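Local structure of putative phosphatase (Bacteroides thetaiotaomicron, 3KYA) at residues G29-L34 and L437-R442; C136-N141 and R172-P177; H153-Y158 and I164-L169; S413-R418 and E456-H461. The protein is of unknown function but is possibly a phosphatase, binding zinc and joining an IPT/TIG domain to a six-bladed beta-propeller. All blocks are in the same frame, centred on the assembly; numbering follows the deposited sequence.

Interaction 1 of 4, residues G29-L34 and L437-R442; sequences GAYQKL and LREVAR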
loop_
_atom_site.group_PDB
_atom_site.type_symbol
_atom_site.label_atom_id
_atom_site.label_comp_id
_atom_site.label_asym_id
_atom_site.label_seq_id
_atom_site.Cartn_x
_atom_site.Cartn_y
_atom_site.Cartn_z
ATOM N N GLY A 29 11.830 -8.652 11.142
ATOM C CA GLY A 29 11.253 -7.991 12.318
ATOM C C GLY A 29 10.293 -8.884 13.088
ATOM O O GLY A 29 10.067 -10.035 12.718
ATOM N N ALA A 30 9.750 -8.356 14.177
ATOM C CA ALA A 30 8.778 -9.084 14.988
ATOM C C ALA A 30 7.627 -9.577 14.122
ATOM O O ALA A 30 7.228 -8.905 13.189
ATOM C CB ALA A 30 8.253 -8.190 16.102
ATOM N N TYR A 31 7.101 -10.756 14.454
ATOM C CA TYR A 31 6.007 -11.420 13.734
ATOM C C TYR A 31 6.435 -12.100 12.421
ATOM O O TYR A 31 5.609 -12.727 11.770
ATOM C CB TYR A 31 4.789 -10.489 13.503
ATOM C CG TYR A 31 4.153 -10.014 14.801
ATOM C CD1 TYR A 31 4.626 -8.879 15.462
ATOM C CD2 TYR A 31 3.088 -10.718 15.375
ATOM C CE1 TYR A 31 4.046 -8.443 16.656
ATOM C CE2 TYR A 31 2.499 -10.295 16.569
ATOM C CZ TYR A 31 2.989 -9.156 17.213
ATOM O OH TYR A 31 2.425 -8.734 18.404
ATOM N N GLN A 32 7.705 -11.964 12.021
ATOM C CA GLN A 32 8.221 -12.669 10.848
ATOM C C GLN A 32 8.210 -14.165 11.118
ATOM O O GLN A 32 8.573 -14.599 12.214
ATOM C CB GLN A 32 9.669 -12.243 10.563
ATOM C CG GLN A 32 10.440 -13.088 9.526
ATOM C CD GLN A 32 9.984 -12.881 8.082
ATOM O OE1 GLN A 32 9.743 -13.857 7.333
ATOM N NE2 GLN A 32 9.879 -11.621 7.679
ATOM N N LYS A 33 7.804 -14.947 10.123
ATOM C CA LYS A 33 7.865 -16.395 10.214
ATOM C C LYS A 33 9.317 -16.796 9.918
ATOM O O LYS A 33 9.880 -16.399 8.887
ATOM C CB LYS A 33 6.899 -17.014 9.223
ATOM C CG LYS A 33 6.626 -18.469 9.402
ATOM C CD LYS A 33 5.403 -18.892 8.568
ATOM C CE LYS A 33 4.086 -18.279 9.101
ATOM N NZ LYS A 33 2.838 -18.772 8.421
ATOM N N LEU A 34 9.914 -17.573 10.817
ATOM C CA LEU A 34 11.302 -18.020 10.698
ATOM C C LEU A 34 11.391 -19.540 10.602
ATOM O O LEU A 34 10.771 -20.270 11.390
ATOM C CB LEU A 34 12.114 -17.532 11.910
ATOM C CG LEU A 34 13.579 -17.937 12.015
ATOM C CD1 LEU A 34 14.409 -17.223 10.930
ATOM C CD2 LEU A 34 14.102 -17.620 13.418
ATOM N N LEU A 437 2.670 -1.275 16.823
ATOM C CA LEU A 437 1.712 -0.281 16.298
ATOM C C LEU A 437 0.287 -0.779 15.973
ATOM O O LEU A 437 -0.683 -0.085 16.316
ATOM C CB LEU A 437 2.275 0.425 15.051
ATOM C CG LEU A 437 3.599 1.199 15.148
ATOM C CD1 LEU A 437 3.785 2.091 13.932
ATOM C CD2 LEU A 437 3.709 2.053 16.422
ATOM N N ARG A 438 0.157 -1.952 15.332
ATOM C CA ARG A 438 -1.186 -2.433 14.959
ATOM C C ARG A 438 -1.575 -3.790 15.553
ATOM O O ARG A 438 -2.742 -4.170 15.489
ATOM C CB ARG A 438 -1.337 -2.427 13.431
ATOM C CG ARG A 438 -1.171 -1.037 12.799
ATOM C CD ARG A 438 -2.382 -0.111 12.980
ATOM N NE ARG A 438 -3.477 -0.499 12.090
ATOM C CZ ARG A 438 -4.617 -1.053 12.480
ATOM N NH1 ARG A 438 -4.869 -1.257 13.763
ATOM N NH2 ARG A 438 -5.518 -1.379 11.575
ATOM N N GLU A 439 -0.631 -4.514 16.152
ATOM C CA GLU A 439 -0.959 -5.791 16.793
ATOM C C GLU A 439 -1.271 -5.693 18.275
ATOM O O GLU A 439 -1.991 -6.537 18.798
ATOM C CB GLU A 439 0.184 -6.813 16.617
ATOM C CG GLU A 439 0.329 -7.317 15.217
ATOM C CD GLU A 439 -0.984 -7.880 14.660
ATOM O OE1 GLU A 439 -1.670 -8.662 15.337
ATOM O OE2 GLU A 439 -1.332 -7.502 13.540
ATOM N N VAL A 440 -0.725 -4.684 18.957
ATOM C CA VAL A 440 -0.877 -4.579 20.408
ATOM C C VAL A 440 -1.311 -3.191 20.914
ATOM O O VAL A 440 -2.244 -3.092 21.720
ATOM C CB VAL A 440 0.458 -4.980 21.124
ATOM C CG1 VAL A 440 0.346 -4.794 22.635
ATOM C CG2 VAL A 440 0.875 -6.448 20.778
ATOM N N ALA A 441 -0.608 -2.141 20.475
ATOM C CA ALA A 441 -0.842 -0.777 20.976
ATOM C C ALA A 441 -2.292 -0.267 20.835
ATOM O O ALA A 441 -2.958 -0.501 19.808
ATOM C CB ALA A 441 0.115 0.203 20.293
ATOM N N ARG A 442 -2.756 0.428 21.876
ATOM C CA ARG A 442 -4.082 1.063 21.870
ATOM C C ARG A 442 -4.039 2.413 22.545
ATOM O O ARG A 442 -3.181 2.660 23.390
ATOM C CB ARG A 442 -5.126 0.196 22.565
ATOM C CG ARG A 442 -5.449 -1.069 21.802
ATOM C CD ARG A 442 -6.622 -1.816 22.393
ATOM N NE ARG A 442 -6.370 -2.339 23.725
ATOM C CZ ARG A 442 -7.246 -3.062 24.420
ATOM N NH1 ARG A 442 -8.455 -3.306 23.920
ATOM N NH2 ARG A 442 -6.932 -3.532 25.623
#
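Y31 and E439 meet where the IPT/TIG domain leans on the beta-propeller. Y31 sits at the third position of a type II beta turn, G29 to Q32, which joins strands 19-28 and 33-39 as a hairpin. Its positive phi (77°) is that expected at this position. The turn is closed by the hydrogen bond from Q32 N to G29 O, and further backbone bonds from Y31 and Q32 to V71 hold it to the rest of the domain. E439 and V440 belong to the propeller loop between strands 435-436 and 446-452.

The Y31 side chain leans back beside its own backbone N and reaches out toward the loop. Its phenol end does the touching. E439 CG lies over one ring face, offset toward the rim, 4.0 Å from the ring centroid. This is a CH-pi contact. A bend about the E439 CB-CG bond (chi2 -54°) turns the carboxylate away and leaves CB and CG against the phenol. The carboxylate plane is turned 57° from the ring. E439 CB approaches Y31 OH at 3.5 Å. On the loop's own side, D436 OD1 accepts hydrogen bonds from the backbone N of both R438 and E439. The contact is small, at the surface, and has no hydrogen bond across it. V440 comes in at about a right angle to Y31, and its CG2 methyl rests 3.6 Å from Y31 OH.

Interaction 2 of 4, residues C136-N141 and R172-P177; sequences CGFSDN and RMLSSP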
loop_
_atom_site.group_PDB
_atom_site.type_symbol
_atom_site.label_atom_id
_atom_site.label_comp_id
_atom_site.label_asym_id
_atom_site.label_seq_id
_atom_site.Cartn_x
_atom_site.Cartn_y
_atom_site.Cartn_z
ATOM N N CYS A 136 0.361 14.257 36.599
ATOM C CA CYS A 136 -0.882 13.779 36.014
ATOM C C CYS A 136 -1.787 14.965 35.674
ATOM O O CYS A 136 -1.530 16.095 36.092
ATOM C CB CYS A 136 -1.587 12.806 36.959
ATOM S SG CYS A 136 -1.891 13.452 38.659
ATOM N N GLY A 137 -2.827 14.699 34.891
ATOM C CA GLY A 137 -3.789 15.717 34.478
ATOM C C GLY A 137 -4.262 15.330 33.092
ATOM O O GLY A 137 -4.957 14.314 32.940
ATOM N N PHE A 138 -3.893 16.146 32.109
ATOM C CA PHE A 138 -4.103 15.874 30.668
ATOM C C PHE A 138 -5.500 15.418 30.228
ATOM O O PHE A 138 -5.615 14.760 29.188
ATOM C CB PHE A 138 -3.120 14.762 30.234
ATOM C CG PHE A 138 -1.682 15.030 30.593
ATOM C CD1 PHE A 138 -0.955 15.983 29.899
ATOM C CD2 PHE A 138 -1.055 14.324 31.616
ATOM C CE1 PHE A 138 0.362 16.244 30.218
ATOM C CE2 PHE A 138 0.291 14.575 31.945
ATOM C CZ PHE A 138 0.992 15.531 31.246
ATOM N N SER A 139 -6.547 15.836 30.940
ATOM C CA SER A 139 -7.889 15.263 30.726
ATOM C C SER A 139 -8.828 16.002 29.779
ATOM O O SER A 139 -9.803 15.414 29.292
ATOM C CB SER A 139 -8.561 15.050 32.087
ATOM O OG SER A 139 -8.728 16.262 32.796
ATOM N N ASP A 140 -8.540 17.266 29.499
ATOM C CA ASP A 140 -9.341 18.026 28.547
ATOM C C ASP A 140 -8.759 17.845 27.156
ATOM O O ASP A 140 -7.586 17.489 27.015
ATOM C CB ASP A 140 -9.346 19.490 28.931
ATOM C CG ASP A 140 -9.963 19.718 30.291
ATOM O OD1 ASP A 140 -11.126 19.291 30.514
ATOM O OD2 ASP A 140 -9.281 20.318 31.136
ATOM N N ASN A 141 -9.586 18.049 26.130
ATOM C CA ASN A 141 -9.142 17.961 24.735
ATOM C C ASN A 141 -7.977 18.936 24.520
ATOM O O ASN A 141 -8.094 20.127 24.837
ATOM C CB ASN A 141 -10.341 18.249 23.819
ATOM C CG ASN A 141 -10.058 18.012 22.336
ATOM O OD1 ASN A 141 -9.080 18.493 21.796
ATOM N ND2 ASN A 141 -10.970 17.300 21.667
ATOM N N ARG A 172 12.419 16.139 32.419
ATOM C CA ARG A 172 11.323 15.213 32.694
ATOM C C ARG A 172 10.409 15.742 33.807
ATOM O O ARG A 172 10.156 15.070 34.809
ATOM C CB ARG A 172 11.875 13.810 33.004
ATOM C CG ARG A 172 12.658 13.235 31.811
ATOM C CD ARG A 172 13.238 11.863 32.050
ATOM N NE ARG A 172 12.244 10.873 32.481
ATOM C CZ ARG A 172 11.444 10.171 31.682
ATOM N NH1 ARG A 172 11.443 10.357 30.360
ATOM N NH2 ARG A 172 10.603 9.294 32.222
HETATM N N MSE A 173 9.946 16.974 33.598
HETATM C CA MSE A 173 9.102 17.702 34.532
HETATM C C MSE A 173 7.959 18.359 33.800
HETATM O O MSE A 173 8.159 18.902 32.715
HETATM C CB MSE A 173 9.911 18.830 35.191
HETATM C CG MSE A 173 11.083 18.423 36.067
HETATM SE SE MSE A 173 10.477 17.639 37.732
HETATM C CE MSE A 173 9.244 19.011 38.253
ATOM N N LEU A 174 6.763 18.303 34.395
ATOM C CA LEU A 174 5.579 18.995 33.908
ATOM C C LEU A 174 5.381 20.238 34.758
ATOM O O LEU A 174 5.423 20.164 35.993
ATOM C CB LEU A 174 4.322 18.126 34.034
ATOM C CG LEU A 174 2.979 18.725 33.604
ATOM C CD1 LEU A 174 2.920 18.880 32.077
ATOM C CD2 LEU A 174 1.810 17.857 34.078
ATOM N N SER A 175 5.181 21.373 34.108
ATOM C CA SER A 175 4.936 22.634 34.803
ATOM C C SER A 175 3.804 23.404 34.124
ATOM O O SER A 175 3.333 23.020 33.030
ATOM C CB SER A 175 6.235 23.472 34.889
ATOM O OG SER A 175 6.695 23.804 33.589
ATOM N N SER A 176 3.347 24.474 34.788
ATOM C CA SER A 176 2.260 25.325 34.295
ATOM C C SER A 176 2.697 26.800 34.284
ATOM O O SER A 176 2.218 27.606 35.093
ATOM C CB SER A 176 1.018 25.148 35.164
ATOM O OG SER A 176 0.628 23.792 35.218
ATOM N N PRO A 177 3.602 27.162 33.359
ATOM C CA PRO A 177 4.174 28.519 33.365
ATOM C C PRO A 177 3.252 29.643 32.869
ATOM O O PRO A 177 3.467 30.809 33.226
ATOM C CB PRO A 177 5.371 28.385 32.416
ATOM C CG PRO A 177 4.953 27.299 31.451
ATOM C CD PRO A 177 4.141 26.333 32.261
#
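F138 and L174 come at each other from opposite directions, and their ends make nearly the whole contact. The tight part is the CZ end of the F138 ring against the two methyls of L174, met obliquely. F138 CZ lies 3.8 Å from L174 CD2 and 4.0 Å from L174 CD1. Both methyls meet CZ from the same side, CD1 nearer CE1 and CD2 nearer CE2. The L174 chain runs out from its strand with CG opposite the backbone N (chi1 178°), which brings both methyls to the ring. Both residues are buried. In the loop, G137 and F138 both have positive phi.

The contact thins out at C136. Its side chain points away, and its carbonyl O stands 4.3 Å from L174 CD2. The more open side is the start of the strand. R172 is exposed and forms a salt bridge with D128. R172 and M173 together face D168 in a G1 beta bulge.

The pair packs within one propeller blade, between the loop 136-141 and strand 173-178. L174 also rests on Q165 and I167 of the adjoining strand 161-168. The F138 ring touches Y158 of strand 153-159 in the same sheet. F138 O accepts a hydrogen bond from H461 NE2, which ties the loop to strand 457-462 of the neighbouring blade.

Interaction 3 of 4, residues H153-Y158 and I164-L169; sequences HLYICY and IQLIDL. With ZN (zinc ion), chain X.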
loop_
_atom_site.group_PDB
_atom_site.type_symbol
_atom_site.label_atom_id
_atom_site.label_comp_id
_atom_site.label_asym_id
_atom_site.label_seq_id
_atom_site.Cartn_x
_atom_site.Cartn_y
_atom_site.Cartn_z
ATOM N N HIS A 153 11.274 21.524 24.771
ATOM C CA HIS A 153 10.096 22.161 25.345
ATOM C C HIS A 153 8.862 21.918 24.500
ATOM O O HIS A 153 8.730 22.487 23.412
ATOM C CB HIS A 153 10.307 23.660 25.559
ATOM C CG HIS A 153 11.262 23.981 26.668
ATOM N ND1 HIS A 153 11.729 25.258 26.904
ATOM C CD2 HIS A 153 11.874 23.183 27.578
ATOM C CE1 HIS A 153 12.550 25.237 27.938
ATOM N NE2 HIS A 153 12.661 23.989 28.359
ATOM N N LEU A 154 7.990 21.044 25.009
ATOM C CA LEU A 154 6.742 20.673 24.355
ATOM C C LEU A 154 5.572 21.286 25.128
ATOM O O LEU A 154 5.322 20.930 26.298
ATOM C CB LEU A 154 6.608 19.150 24.298
ATOM C CG LEU A 154 5.342 18.612 23.640
ATOM C CD1 LEU A 154 5.215 19.117 22.180
ATOM C CD2 LEU A 154 5.331 17.083 23.701
ATOM N N TYR A 155 4.880 22.229 24.497
ATOM C CA TYR A 155 3.744 22.905 25.127
ATOM C C TYR A 155 2.437 22.199 24.778
ATOM O O TYR A 155 2.282 21.602 23.686
ATOM C CB TYR A 155 3.675 24.387 24.712
ATOM C CG TYR A 155 4.796 25.271 25.246
ATOM C CD1 TYR A 155 4.785 25.736 26.563
ATOM C CD2 TYR A 155 5.867 25.652 24.431
ATOM C CE1 TYR A 155 5.817 26.539 27.058
ATOM C CE2 TYR A 155 6.907 26.464 24.921
ATOM C CZ TYR A 155 6.860 26.916 26.234
ATOM O OH TYR A 155 7.878 27.716 26.739
ATOM N N ILE A 156 1.499 22.265 25.713
ATOM C CA ILE A 156 0.172 21.706 25.527
ATOM C C ILE A 156 -0.872 22.718 25.997
ATOM O O ILE A 156 -0.757 23.287 27.091
ATOM C CB ILE A 156 0.009 20.333 26.248
ATOM C CG1 ILE A 156 -1.380 19.730 25.973
ATOM C CG2 ILE A 156 0.314 20.443 27.767
ATOM C CD1 ILE A 156 -1.513 18.256 26.377
ATOM N N CYS A 157 -1.859 22.966 25.136
ATOM C CA CYS A 157 -2.974 23.839 25.456
ATOM C C CYS A 157 -4.236 22.995 25.458
ATOM O O CYS A 157 -4.324 21.968 24.749
ATOM C CB CYS A 157 -3.096 25.017 24.488
ATOM S SG CYS A 157 -3.449 24.617 22.770
ATOM N N TYR A 158 -5.213 23.447 26.232
ATOM C CA TYR A 158 -6.430 22.688 26.469
ATOM C C TYR A 158 -7.721 23.454 26.309
ATOM O O TYR A 158 -7.840 24.589 26.747
ATOM C CB TYR A 158 -6.460 22.225 27.925
ATOM C CG TYR A 158 -5.305 21.375 28.391
ATOM C CD1 TYR A 158 -5.254 20.022 28.083
ATOM C CD2 TYR A 158 -4.308 21.905 29.193
ATOM C CE1 TYR A 158 -4.226 19.223 28.534
ATOM C CE2 TYR A 158 -3.257 21.104 29.660
ATOM C CZ TYR A 158 -3.220 19.763 29.307
ATOM O OH TYR A 158 -2.197 18.953 29.757
ATOM N N ILE A 164 -1.557 26.914 30.067
ATOM C CA ILE A 164 -0.789 26.257 29.014
ATOM C C ILE A 164 0.397 25.626 29.751
ATOM O O ILE A 164 1.153 26.311 30.438
ATOM C CB ILE A 164 -0.323 27.231 27.916
ATOM C CG1 ILE A 164 -1.521 27.719 27.104
ATOM C CG2 ILE A 164 0.729 26.565 26.988
ATOM C CD1 ILE A 164 -1.182 28.839 26.129
ATOM N N GLN A 165 0.536 24.315 29.639
ATOM C CA GLN A 165 1.589 23.591 30.345
ATOM C C GLN A 165 2.816 23.321 29.487
ATOM O O GLN A 165 2.751 23.303 28.250
ATOM C CB GLN A 165 1.031 22.273 30.891
ATOM C CG GLN A 165 -0.039 22.458 31.970
ATOM C CD GLN A 165 -0.444 21.137 32.606
ATOM O OE1 GLN A 165 -0.852 20.197 31.918
ATOM N NE2 GLN A 165 -0.330 21.061 33.933
ATOM N N LEU A 166 3.940 23.146 30.181
ATOM C CA LEU A 166 5.212 22.813 29.581
ATOM C C LEU A 166 5.588 21.389 29.971
ATOM O O LEU A 166 5.751 21.087 31.162
ATOM C CB LEU A 166 6.310 23.758 30.077
ATOM C CG LEU A 166 7.736 23.396 29.656
ATOM C CD1 LEU A 166 7.896 23.331 28.130
ATOM C CD2 LEU A 166 8.730 24.387 30.268
ATOM N N ILE A 167 5.727 20.539 28.955
ATOM C CA ILE A 167 6.220 19.172 29.098
ATOM C C ILE A 167 7.715 19.307 28.752
ATOM O O ILE A 167 8.070 19.432 27.570
ATOM C CB ILE A 167 5.489 18.207 28.126
ATOM C CG1 ILE A 167 3.967 18.239 28.367
ATOM C CG2 ILE A 167 6.068 16.787 28.207
ATOM C CD1 ILE A 167 3.103 17.720 27.147
ATOM N N ASP A 168 8.585 19.325 29.772
ATOM C CA ASP A 168 10.028 19.538 29.565
ATOM C C ASP A 168 10.689 18.172 29.446
ATOM O O ASP A 168 10.872 17.456 30.426
ATOM C CB ASP A 168 10.642 20.397 30.688
ATOM C CG ASP A 168 12.052 20.898 30.357
ATOM O OD1 ASP A 168 12.817 20.146 29.722
ATOM O OD2 ASP A 168 12.409 22.045 30.750
ATOM N N LEU A 169 11.014 17.807 28.212
ATOM C CA LEU A 169 11.543 16.484 27.892
ATOM C C LEU A 169 12.962 16.261 28.401
ATOM O O LEU A 169 13.397 15.115 28.553
ATOM C CB LEU A 169 11.487 16.276 26.373
ATOM C CG LEU A 169 10.085 16.402 25.768
ATOM C CD1 LEU A 169 10.112 16.399 24.232
ATOM C CD2 LEU A 169 9.165 15.296 26.311
HETATM ZN ZN ZN X . 13.769 23.412 30.071
HETATM O O HOH W 1 14.831 22.011 29.430
HETATM O O HOH W 2 15.430 24.721 29.554
HETATM O O HOH W 3 12.982 24.667 31.239
HETATM O O HOH W 4 14.781 23.377 32.130
#
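H153 and D168, from two neighbouring strands, bind one zinc ion. H153 NE2 binds it at 2.1 Å and D168 OD2 at 2.0 Å. Four waters complete six ligands. The two side chains lie side by side, with ring and carboxylate planes 77° apart. The second carboxylate oxygen, D168 OD1, accepts a hydrogen bond from a zinc-bound water and another from K170 N, which fixes the rotation of the carboxylate. At the other end of the pairing Y158 OH donates to Q165 OE1 at 2.8 Å. The hydroxyl lies in the plane of the amide carbonyl. Q165 NE2 is hydrogen-bonded to S176 OG, so both ends of the buried amide are held.

The strands form an antiparallel beta hairpin inside a propeller blade. L154 pairs with I167 and I156 with Q165, each through two backbone bonds. The shortest is I167 N to L154 O, 2.7 Å. H153 and D168 sit directly opposite each other as a non-hydrogen-bonded pair; being paired puts both ligands on one face of the sheet.

L166 lies on that same face and packs against two rings. Its CD2 stands over the centre of the H153 imidazole. Its CD1 lies over the Y155 ring, 4.2 Å from the centroid, and also comes 3.5 Å from H153 CB. On the reverse face L154 and I167 run alongside each other, CB to CB 4.1 Å. I156 CG2 sits 3.9 Å from I167 CD1 and packs on Q165 CB.

Interaction 4 of 4, residues S413-R418 and E456-H461; sequences STYAGR and EMFYVH. With EDO (1,2-ethanediol), chain G.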
loop_
_atom_site.group_PDB
_atom_site.type_symbol
_atom_site.label_atom_id
_atom_site.label_comp_id
_atom_site.label_asym_id
_atom_site.label_seq_id
_atom_site.Cartn_x
_atom_site.Cartn_y
_atom_site.Cartn_z
ATOM N N SER A 413 -5.012 5.321 5.632
ATOM C CA SER A 413 -4.722 4.058 6.307
ATOM C C SER A 413 -4.644 4.284 7.827
ATOM O O SER A 413 -4.793 5.419 8.305
ATOM C CB SER A 413 -3.418 3.459 5.780
ATOM O OG SER A 413 -2.328 4.332 6.000
ATOM N N THR A 414 -4.452 3.200 8.576
ATOM C CA THR A 414 -4.330 3.281 10.023
ATOM C C THR A 414 -2.878 2.985 10.350
ATOM O O THR A 414 -2.362 1.924 9.984
ATOM C CB THR A 414 -5.283 2.323 10.739
ATOM O OG1 THR A 414 -6.633 2.680 10.419
ATOM C CG2 THR A 414 -5.107 2.412 12.253
ATOM N N TYR A 415 -2.218 3.930 11.024
ATOM C CA TYR A 415 -0.787 3.823 11.337
ATOM C C TYR A 415 -0.496 3.181 12.681
ATOM O O TYR A 415 0.392 2.317 12.783
ATOM C CB TYR A 415 -0.147 5.221 11.290
ATOM C CG TYR A 415 1.315 5.279 11.699
ATOM C CD1 TYR A 415 2.297 4.617 10.960
ATOM C CD2 TYR A 415 1.718 6.030 12.801
ATOM C CE1 TYR A 415 3.645 4.687 11.328
ATOM C CE2 TYR A 415 3.050 6.105 13.169
ATOM C CZ TYR A 415 4.006 5.434 12.431
ATOM O OH TYR A 415 5.336 5.508 12.802
ATOM N N ALA A 416 -1.243 3.594 13.707
ATOM C CA ALA A 416 -1.010 3.126 15.064
ATOM C C ALA A 416 -2.298 3.135 15.869
ATOM O O ALA A 416 -3.099 4.078 15.782
ATOM C CB ALA A 416 0.062 4.005 15.748
ATOM N N GLY A 417 -2.480 2.086 16.660
ATOM C CA GLY A 417 -3.647 1.941 17.521
ATOM C C GLY A 417 -4.554 0.806 17.094
ATOM O O GLY A 417 -4.300 0.142 16.072
ATOM N N ARG A 418 -5.577 0.572 17.908
ATOM C CA ARG A 418 -6.581 -0.471 17.690
ATOM C C ARG A 418 -5.933 -1.865 17.582
ATOM O O ARG A 418 -6.348 -2.691 16.759
ATOM C CB ARG A 418 -7.422 -0.140 16.444
ATOM C CG ARG A 418 -8.107 1.235 16.522
ATOM C CD ARG A 418 -8.823 1.589 15.215
ATOM N NE ARG A 418 -10.022 0.778 14.991
ATOM C CZ ARG A 418 -11.262 1.119 15.353
ATOM N NH1 ARG A 418 -11.513 2.267 15.974
ATOM N NH2 ARG A 418 -12.275 0.303 15.093
ATOM N N GLU A 456 12.918 11.723 14.933
ATOM C CA GLU A 456 11.996 10.843 14.210
ATOM C C GLU A 456 11.037 10.125 15.158
ATOM O O GLU A 456 10.981 8.892 15.213
ATOM C CB GLU A 456 12.769 9.866 13.324
ATOM C CG GLU A 456 13.442 10.596 12.169
ATOM C CD GLU A 456 14.265 9.685 11.270
ATOM O OE1 GLU A 456 14.712 8.613 11.732
ATOM O OE2 GLU A 456 14.478 10.066 10.104
HETATM N N MSE A 457 10.291 10.921 15.906
HETATM C CA MSE A 457 9.307 10.390 16.841
HETATM C C MSE A 457 8.118 11.309 17.008
HETATM O O MSE A 457 8.218 12.535 16.867
HETATM C CB MSE A 457 9.937 10.138 18.214
HETATM C CG MSE A 457 10.439 11.351 18.917
HETATM SE SE MSE A 457 11.400 10.800 20.546
HETATM C CE MSE A 457 9.856 10.329 21.600
ATOM N N PHE A 458 6.988 10.687 17.324
ATOM C CA PHE A 458 5.761 11.396 17.560
ATOM C C PHE A 458 5.478 11.470 19.051
ATOM O O PHE A 458 5.831 10.554 19.798
ATOM C CB PHE A 458 4.556 10.642 16.975
ATOM C CG PHE A 458 4.551 10.485 15.471
ATOM C CD1 PHE A 458 5.184 9.404 14.859
ATOM C CD2 PHE A 458 3.814 11.362 14.680
ATOM C CE1 PHE A 458 5.128 9.238 13.474
ATOM C CE2 PHE A 458 3.747 11.204 13.300
ATOM C CZ PHE A 458 4.402 10.142 12.694
ATOM N N TYR A 459 4.857 12.572 19.470
ATOM C CA TYR A 459 4.253 12.677 20.794
ATOM C C TYR A 459 2.752 12.804 20.541
ATOM O O TYR A 459 2.318 13.555 19.661
ATOM C CB TYR A 459 4.756 13.877 21.594
ATOM C CG TYR A 459 6.196 13.722 21.971
ATOM C CD1 TYR A 459 6.555 13.071 23.140
ATOM C CD2 TYR A 459 7.206 14.196 21.143
ATOM C CE1 TYR A 459 7.877 12.904 23.483
ATOM C CE2 TYR A 459 8.530 14.059 21.490
ATOM C CZ TYR A 459 8.859 13.403 22.655
ATOM O OH TYR A 459 10.174 13.236 23.010
ATOM N N VAL A 460 1.965 12.074 21.322
ATOM C CA VAL A 460 0.533 12.024 21.156
ATOM C C VAL A 460 -0.165 12.388 22.453
ATOM O O VAL A 460 0.207 11.878 23.500
ATOM C CB VAL A 460 0.097 10.593 20.810
ATOM C CG1 VAL A 460 -1.409 10.543 20.573
ATOM C CG2 VAL A 460 0.891 10.057 19.594
ATOM N N HIS A 461 -1.185 13.243 22.392
ATOM C CA HIS A 461 -1.973 13.553 23.566
ATOM C C HIS A 461 -3.204 12.654 23.600
ATOM O O HIS A 461 -4.137 12.827 22.794
ATOM C CB HIS A 461 -2.370 15.026 23.616
ATOM C CG HIS A 461 -3.273 15.360 24.759
ATOM N ND1 HIS A 461 -4.318 16.261 24.651
ATOM C CD2 HIS A 461 -3.347 14.847 26.010
ATOM C CE1 HIS A 461 -4.948 16.332 25.810
ATOM N NE2 HIS A 461 -4.394 15.472 26.647
HETATM C C1 EDO G . 16.825 8.878 8.245
HETATM O O1 EDO G . 15.437 8.671 7.960
HETATM C C2 EDO G . 17.369 7.715 9.070
HETATM O O2 EDO G . 17.859 8.194 10.330
#
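Y415 and F458 pack together between two adjacent propeller blades. Y415 lies on strand 412-415, the outermost strand of its sheet. F458 lies on strand 457-462 of the next blade.

The contact itself is apolar and aromatic. F458 CE1 is the corner that touches. It lies 3.8 Å from Y415 CE2 and equally near Y415 OH. The rings meet obliquely, with planes at 52° and centroids 5.6 Å apart. Y415 reaches across with CG opposite its backbone N (chi1 176°). Y394 joins the cluster: it meets Y415 edge-to-face and also meets the F458 ring.

The backbone is irregular at both segments. Y415 and A416 both face V403 in a classic beta bulge, where the chain turns a corner. E456 and M457 both face D452 in a G1 beta bulge.

Polar contacts are peripheral. T414 OG1 is hydrogen-bonded to Y361 and D363. At the exposed end E456 extends its carboxylate to a 1,2-ethanediol, probably from the crystallisation liquor. One hydroxyl makes a weak bond to E456 OE1. The other, O1, donates to E456 OE2 at 2.7 Å.

In the fold
Interaction 1 lies between the IPT/TIG domain and the propeller; the other three lie within the propeller. Along the chain, interaction 3 falls between the two segments of interaction 2. Both precede interaction 4, whose segments alternate with those of interaction 1. Interactions 2 and 3 share one blade, with centres 7 Å apart, through the neighbouring strands 161-168 and 173-178. Interactions 1 and 4 have centres 15 Å apart and touch: L437 O and G417 N are probably hydrogen-bonded. Interaction 4 also meets interaction 3, where Y459 packs on L154 and L169. The zinc site of interaction 3 is remote from the domain junction: the centres of interactions 1 and 3 are about 32 Å apart.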